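PDB 4WY8: esterase from Rhizomucor miehei CAU432, which hydrolyses carboxylic ester bonds as a carboxylesterase of the alpha/beta hydrolase fold. Local coordinates for the interface of chains A and B. Numbering follows the deposited sequence. Chains: chain A/B, esterase.

Both contacts belong to one two-fold symmetric interface between identical chains, their C-alpha centres about 12 Å apart. Contact 1 sets the chain B N-terminal segment against helix 264-276 of chain A, while contact 2 pairs strands 281-286 of the two chains and brings their C-terminal helices together. B:Lys8 belongs to both: its aliphatic part meets the helix in contact 1, and its amine reaches a water beside the paired strands in contact 2, making the two patches neighbouring parts of one continuous interface. Symmetry repeats each contact with chains exchanged, a pattern compatible with a dimer, although the crystal assembly alone does not prove one in solution.

Contact 1: the interface of chains A and B. Residues chain A 272, 275-276; chain B 6-8.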
ATOM      1  N   ARG A 272       5.767   6.499  12.907  1.00 10.75           N
ATOM      2  CA  ARG A 272       6.686   7.654  12.976  1.00 15.09           C
ATOM      3  C   ARG A 272       7.831   7.429  13.967  1.00 13.02           C
ATOM      4  O   ARG A 272       8.982   7.681  13.637  1.00 15.81           O
ATOM      5  CB  ARG A 272       5.934   8.917  13.354  1.00 13.10           C
ATOM      6  CG  ARG A 272       5.027   9.404  12.265  1.00 17.65           C
ATOM      7  CD  ARG A 272       4.487  10.801  12.532  1.00 17.05           C
ATOM      8  NE  ARG A 272       3.364  11.039  11.628  1.00 20.94           N
ATOM      9  CZ  ARG A 272       2.100  10.766  11.938  1.00 22.30           C
ATOM     10  NH1 ARG A 272       1.813  10.280  13.141  1.00 14.96           N
ATOM     11  NH2 ARG A 272       1.130  10.984  11.051  1.00 18.45           N
ATOM     12  N   ILE A 275      10.360   5.120  12.460  1.00 15.43           N
ATOM     13  CA  ILE A 275      11.162   5.861  11.492  1.00 15.52           C
ATOM     14  C   ILE A 275      12.229   6.716  12.198  1.00 22.50           C
ATOM     15  O   ILE A 275      13.410   6.622  11.845  1.00 21.92           O
ATOM     16  CB  ILE A 275      10.276   6.763  10.597  1.00 19.30           C
ATOM     17  CG1 ILE A 275       9.346   5.904   9.726  1.00 19.01           C
ATOM     18  CG2 ILE A 275      11.115   7.680   9.701  1.00 21.53           C
ATOM     19  CD1 ILE A 275       8.278   6.717   8.983  1.00 15.87           C
ATOM     20  N   GLU A 276      11.845   7.490  13.220  1.00 20.22           N
ATOM     21  CA  GLU A 276      12.839   8.248  13.995  1.00 18.77           C
ATOM     22  C   GLU A 276      13.969   7.366  14.495  1.00 19.64           C
ATOM     23  O   GLU A 276      15.124   7.784  14.508  1.00 19.91           O
ATOM     24  CB  GLU A 276      12.231   8.946  15.221  1.00 20.70           C
ATOM     25  CG  GLU A 276      11.759  10.361  15.007  1.00 33.78           C
ATOM     26  CD  GLU A 276      11.525  11.104  16.316  1.00 33.65           C
ATOM     27  OE1 GLU A 276      10.348  11.330  16.678  1.00 42.59           O
ATOM     28  OE2 GLU A 276      12.533  11.480  16.970  1.00 27.52           O
TER
ATOM     29  N   LYS B   6       6.721  13.363  10.209  1.00 30.06           N
ATOM     30  CA  LYS B   6       8.095  12.880  10.278  1.00 27.42           C
ATOM     31  C   LYS B   6       8.479  12.366   8.902  1.00 32.98           C
ATOM     32  O   LYS B   6       7.977  11.316   8.481  1.00 28.23           O
ATOM     33  CB  LYS B   6       8.232  11.766  11.327  1.00 28.91           C
ATOM     34  CG  LYS B   6       9.588  11.719  12.053  1.00 37.08           C
ATOM     35  CD  LYS B   6      10.677  11.097  11.198  1.00 36.25           C
ATOM     36  CE  LYS B   6      12.073  11.306  11.792  1.00 41.70           C
ATOM     37  NZ  LYS B   6      12.488  12.743  11.920  1.00 36.74           N
ATOM     38  N   LEU B   7       9.364  13.077   8.204  1.00 28.58           N
ATOM     39  CA  LEU B   7       9.805  12.618   6.888  1.00 26.53           C
ATOM     40  C   LEU B   7      10.856  11.537   7.072  1.00 29.26           C
ATOM     41  O   LEU B   7      11.608  11.567   8.050  1.00 29.99           O
ATOM     42  CB  LEU B   7      10.395  13.753   6.057  1.00 19.88           C
ATOM     43  CG  LEU B   7       9.451  14.873   5.673  1.00 21.37           C
ATOM     44  CD1 LEU B   7      10.233  15.961   4.915  1.00 23.57           C
ATOM     45  CD2 LEU B   7       8.297  14.335   4.861  1.00 21.96           C
ATOM     46  N   LYS B   8      10.920  10.607   6.121  1.00 27.19           N
ATOM     47  CA  LYS B   8      12.017   9.648   6.052  1.00 25.45           C
ATOM     48  C   LYS B   8      13.286  10.387   5.600  1.00 22.85           C
ATOM     49  O   LYS B   8      13.184  11.398   4.906  1.00 24.51           O
ATOM     50  CB  LYS B   8      11.664   8.491   5.093  1.00 26.05           C
ATOM     51  CG  LYS B   8      10.308   7.814   5.391  1.00 22.59           C
ATOM     52  CD  LYS B   8      10.307   6.350   4.967  1.00 19.89           C
ATOM     53  CE  LYS B   8       8.956   5.692   5.237  1.00 20.35           C
ATOM     54  NZ  LYS B   8       8.649   4.581   4.256  1.00 15.69           N
TER
HETATM   55  O   HOH W   1       5.007  11.202   9.166  1.00 18.72           O
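B:Lys6 lies against one side of helix 264-276 of chain A, its methylene chain touching A:Arg272, A:Ile275 and A:Glu276 in turn. It belongs to the N-terminal segment of chain B, here an arm packed on the partner chain, and it buries 90 Å² in this patch. A bend at chi2 (-77°) turns CD and the chain beyond it toward A:Ile275 and A:Glu276. CB meets the aliphatic stem of A:Arg272, the two side chains sliding past each other in opposite directions. CD rests on the branch methyl CG2 of A:Ile275 at 3.8 Å, again antiparallel. CE crosses the extended side chain of A:Glu276 at about a right angle, 3.4 Å from its CG. This is a contact between methylenes: the ammonium NZ of B:Lys6 remains 5.2 Å from the carboxylate OE2 of A:Glu276, so their opposite charges may attract at a distance without forming a salt bridge. The other methyl of A:Ile275, CD1, meets CE of B:Lys8, whose extended chain crosses it almost perpendicularly. Isoleucine therefore uses both branches, one for each lysine. Polar linkage across the patch goes through water 1, which accompanies the B:Lys6 backbone, 2.9 Å from its N and also near its O. The guanidinium NE of A:Arg272 reaches the same water at 3.0 Å, but its link is clearly bent (138° at the hydrogen), less straight than that from the backbone N of B:Lys6.

Contact 2: the interface of chains A and B. Residues chain A 282-285, 309; chain B 8, 285-287, 309.
A:Arg285 and B:Arg285 pair with each other in an antiparallel bridge that joins strands 281-286 of two chains of the alpha/beta hydrolase fold edge to edge. Their backbones exchange reciprocal bonds, A:Arg285 N to B:Arg285 O and B:Arg285 N to A:Arg285 O, each 2.9 Å long. Farther along, the amide N of B:Leu287 donates to A:Ala283 O almost straight (177° at H), though tilted from the carbonyl plane. CB of A:Ala283 packs beside CB of B:Leu287. In both arginines CG is anti to the backbone N (chi1 174° in A:Arg285) and the chain bends at chi3, carrying the guanidinium groups alongside each other. They stack with planes 29° apart and an offset toward the rim; their like charges would be expected to repel unless compensated nearby. B:Tyr286 presents a ring face to A:Val284, whose CG1 stands over its centre, 3.4 Å from CE2 of B:Tyr286. The phenol OH bonds to ND1 of B:His309 at 2.9 Å, with ND1 at the edge of the tyrosine ring and in its plane. The imidazoles of A:His309 and B:His309 stack nearly parallel, centroids 3.8 Å apart: CG of B:His309 lies over the centre of the A:His309 ring, and ND1 of A:His309 over that of B:His309. Water 3 bridges B:Tyr286 OH and A:His309 NE2. Beside the B:Leu287 to A:Ala283 bond, water 2 is gripped by A:Ala283 N and O, B:Leu287 O and the amine NZ of B:Lys8.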
ATOM      1  N   THR A 282       7.778   0.818   6.339  1.00  8.04           N
ATOM      2  CA  THR A 282       6.813   1.202   5.317  1.00 10.89           C
ATOM      3  C   THR A 282       5.475   1.375   6.040  1.00 11.23           C
ATOM      4  O   THR A 282       5.006   0.442   6.686  1.00 12.60           O
ATOM      5  CB  THR A 282       6.720   0.130   4.196  1.00 14.92           C
ATOM      6  OG1 THR A 282       8.031  -0.149   3.700  1.00 17.63           O
ATOM      7  CG2 THR A 282       5.825   0.579   3.042  1.00 11.70           C
ATOM      8  N   ALA A 283       4.903   2.581   5.998  1.00 11.23           N
ATOM      9  CA  ALA A 283       3.648   2.880   6.718  1.00 11.58           C
ATOM     10  C   ALA A 283       2.619   3.410   5.742  1.00  8.52           C
ATOM     11  O   ALA A 283       2.870   4.362   5.002  1.00 11.15           O
ATOM     12  CB  ALA A 283       3.877   3.891   7.854  1.00  5.21           C
ATOM     13  N   VAL A 284       1.471   2.755   5.698  1.00  9.34           N
ATOM     14  CA  VAL A 284       0.454   3.102   4.713  1.00  8.63           C
ATOM     15  C   VAL A 284      -0.915   3.121   5.353  1.00  9.07           C
ATOM     16  O   VAL A 284      -1.254   2.242   6.137  1.00  9.45           O
ATOM     17  CB  VAL A 284       0.472   2.108   3.527  1.00 10.95           C
ATOM     18  CG1 VAL A 284       1.814   2.131   2.860  1.00  9.16           C
ATOM     19  CG2 VAL A 284       0.244   0.707   4.022  1.00 14.03           C
ATOM     20  N   ARG A 285      -1.700   4.135   5.029  1.00 11.56           N
ATOM     21  CA  ARG A 285      -3.089   4.215   5.471  1.00 11.14           C
ATOM     22  C   ARG A 285      -4.002   3.848   4.303  1.00 11.75           C
ATOM     23  O   ARG A 285      -3.875   4.431   3.230  1.00 11.61           O
ATOM     24  CB  ARG A 285      -3.410   5.626   5.968  1.00 10.09           C
ATOM     25  CG  ARG A 285      -4.882   5.831   6.319  1.00 14.81           C
ATOM     26  CD  ARG A 285      -5.228   7.307   6.371  1.00 14.07           C
ATOM     27  NE  ARG A 285      -4.520   8.004   7.445  1.00 13.65           N
ATOM     28  CZ  ARG A 285      -4.831   9.229   7.864  1.00 17.14           C
ATOM     29  NH1 ARG A 285      -5.833   9.878   7.289  1.00 12.28           N
ATOM     30  NH2 ARG A 285      -4.140   9.802   8.848  1.00 15.08           N
ATOM     31  N   HIS A 309      -0.644  -6.700  -1.316  1.00 10.87           N
ATOM     32  CA  HIS A 309       0.386  -5.763  -0.892  1.00  9.58           C
ATOM     33  C   HIS A 309       1.363  -6.364   0.120  1.00 10.55           C
ATOM     34  O   HIS A 309       2.594  -6.315  -0.064  1.00 11.24           O
ATOM     35  CB  HIS A 309      -0.284  -4.536  -0.313  1.00  8.32           C
ATOM     36  CG  HIS A 309       0.666  -3.457   0.061  1.00 13.85           C
ATOM     37  ND1 HIS A 309       0.251  -2.269   0.613  1.00 18.13           N
ATOM     38  CD2 HIS A 309       2.015  -3.377  -0.058  1.00 13.09           C
ATOM     39  CE1 HIS A 309       1.307  -1.492   0.816  1.00 20.17           C
ATOM     40  NE2 HIS A 309       2.384  -2.144   0.423  1.00 18.62           N
TER
ATOM     41  N   LYS B   8      10.920  10.607   6.121  1.00 27.19           N
ATOM     42  CA  LYS B   8      12.017   9.648   6.052  1.00 25.45           C
ATOM     43  C   LYS B   8      13.286  10.387   5.600  1.00 22.85           C
ATOM     44  O   LYS B   8      13.184  11.398   4.906  1.00 24.51           O
ATOM     45  CB  LYS B   8      11.664   8.491   5.093  1.00 26.05           C
ATOM     46  CG  LYS B   8      10.308   7.814   5.391  1.00 22.59           C
ATOM     47  CD  LYS B   8      10.307   6.350   4.967  1.00 19.89           C
ATOM     48  CE  LYS B   8       8.956   5.692   5.237  1.00 20.35           C
ATOM     49  NZ  LYS B   8       8.649   4.581   4.256  1.00 15.69           N
ATOM     50  N   ARG B 285      -2.401   6.139   1.356  1.00 11.29           N
ATOM     51  CA  ARG B 285      -1.534   7.248   1.687  1.00  9.26           C
ATOM     52  C   ARG B 285      -0.265   6.675   2.282  1.00 10.24           C
ATOM     53  O   ARG B 285      -0.335   5.906   3.243  1.00  9.59           O
ATOM     54  CB  ARG B 285      -2.207   8.191   2.680  1.00  6.36           C
ATOM     55  CG  ARG B 285      -1.283   9.318   3.145  1.00 11.97           C
ATOM     56  CD  ARG B 285      -1.813   9.970   4.416  1.00 12.80           C
ATOM     57  NE  ARG B 285      -3.077  10.677   4.208  1.00 11.10           N
ATOM     58  CZ  ARG B 285      -3.627  11.494   5.106  1.00 19.71           C
ATOM     59  NH1 ARG B 285      -3.042  11.678   6.300  1.00 12.85           N
ATOM     60  NH2 ARG B 285      -4.776  12.091   4.828  1.00 11.79           N
ATOM     61  N   TYR B 286       0.880   6.985   1.687  1.00  8.25           N
ATOM     62  CA  TYR B 286       2.153   6.561   2.252  1.00  8.65           C
ATOM     63  C   TYR B 286       2.677   7.623   3.201  1.00 14.59           C
ATOM     64  O   TYR B 286       2.799   8.799   2.835  1.00 12.18           O
ATOM     65  CB  TYR B 286       3.178   6.305   1.165  1.00  6.91           C
ATOM     66  CG  TYR B 286       3.152   4.900   0.604  1.00 11.52           C
ATOM     67  CD1 TYR B 286       2.188   4.511  -0.325  1.00 10.05           C
ATOM     68  CD2 TYR B 286       4.101   3.970   0.995  1.00  8.74           C
ATOM     69  CE1 TYR B 286       2.178   3.223  -0.847  1.00 12.94           C
ATOM     70  CE2 TYR B 286       4.113   2.692   0.478  1.00 11.91           C
ATOM     71  CZ  TYR B 286       3.145   2.318  -0.436  1.00 12.12           C
ATOM     72  OH  TYR B 286       3.156   1.039  -0.934  1.00 11.12           O
ATOM     73  N   LEU B 287       3.042   7.194   4.397  1.00 11.00           N
ATOM     74  CA  LEU B 287       3.477   8.122   5.426  1.00 13.53           C
ATOM     75  C   LEU B 287       4.963   8.416   5.315  1.00 16.81           C
ATOM     76  O   LEU B 287       5.744   7.551   4.891  1.00 16.56           O
ATOM     77  CB  LEU B 287       3.199   7.559   6.806  1.00 11.84           C
ATOM     78  CG  LEU B 287       1.840   7.864   7.431  1.00 19.06           C
ATOM     79  CD1 LEU B 287       0.716   7.096   6.721  1.00 14.97           C
ATOM     80  CD2 LEU B 287       1.917   7.471   8.892  1.00 15.58           C
ATOM     81  N   HIS B 309       4.441  -2.423  -4.606  1.00 11.03           N
ATOM     82  CA  HIS B 309       2.992  -2.352  -4.372  1.00 11.00           C
ATOM     83  C   HIS B 309       2.214  -2.273  -5.704  1.00 11.96           C
ATOM     84  O   HIS B 309       1.318  -3.084  -5.975  1.00  8.93           O
ATOM     85  CB  HIS B 309       2.685  -1.129  -3.495  1.00  9.76           C
ATOM     86  CG  HIS B 309       1.245  -0.980  -3.108  1.00 17.73           C
ATOM     87  ND1 HIS B 309       0.782   0.109  -2.400  1.00 15.51           N
ATOM     88  CD2 HIS B 309       0.165  -1.775  -3.319  1.00 13.83           C
ATOM     89  CE1 HIS B 309      -0.521  -0.005  -2.211  1.00 16.12           C
ATOM     90  NE2 HIS B 309      -0.917  -1.145  -2.751  1.00 17.86           N
TER
HETATM   91  O   HOH W   2       5.738   4.901   4.134  1.00  8.20           O
HETATM   92  O   HOH W   3       4.647  -1.133   0.365  1.00 14.58           O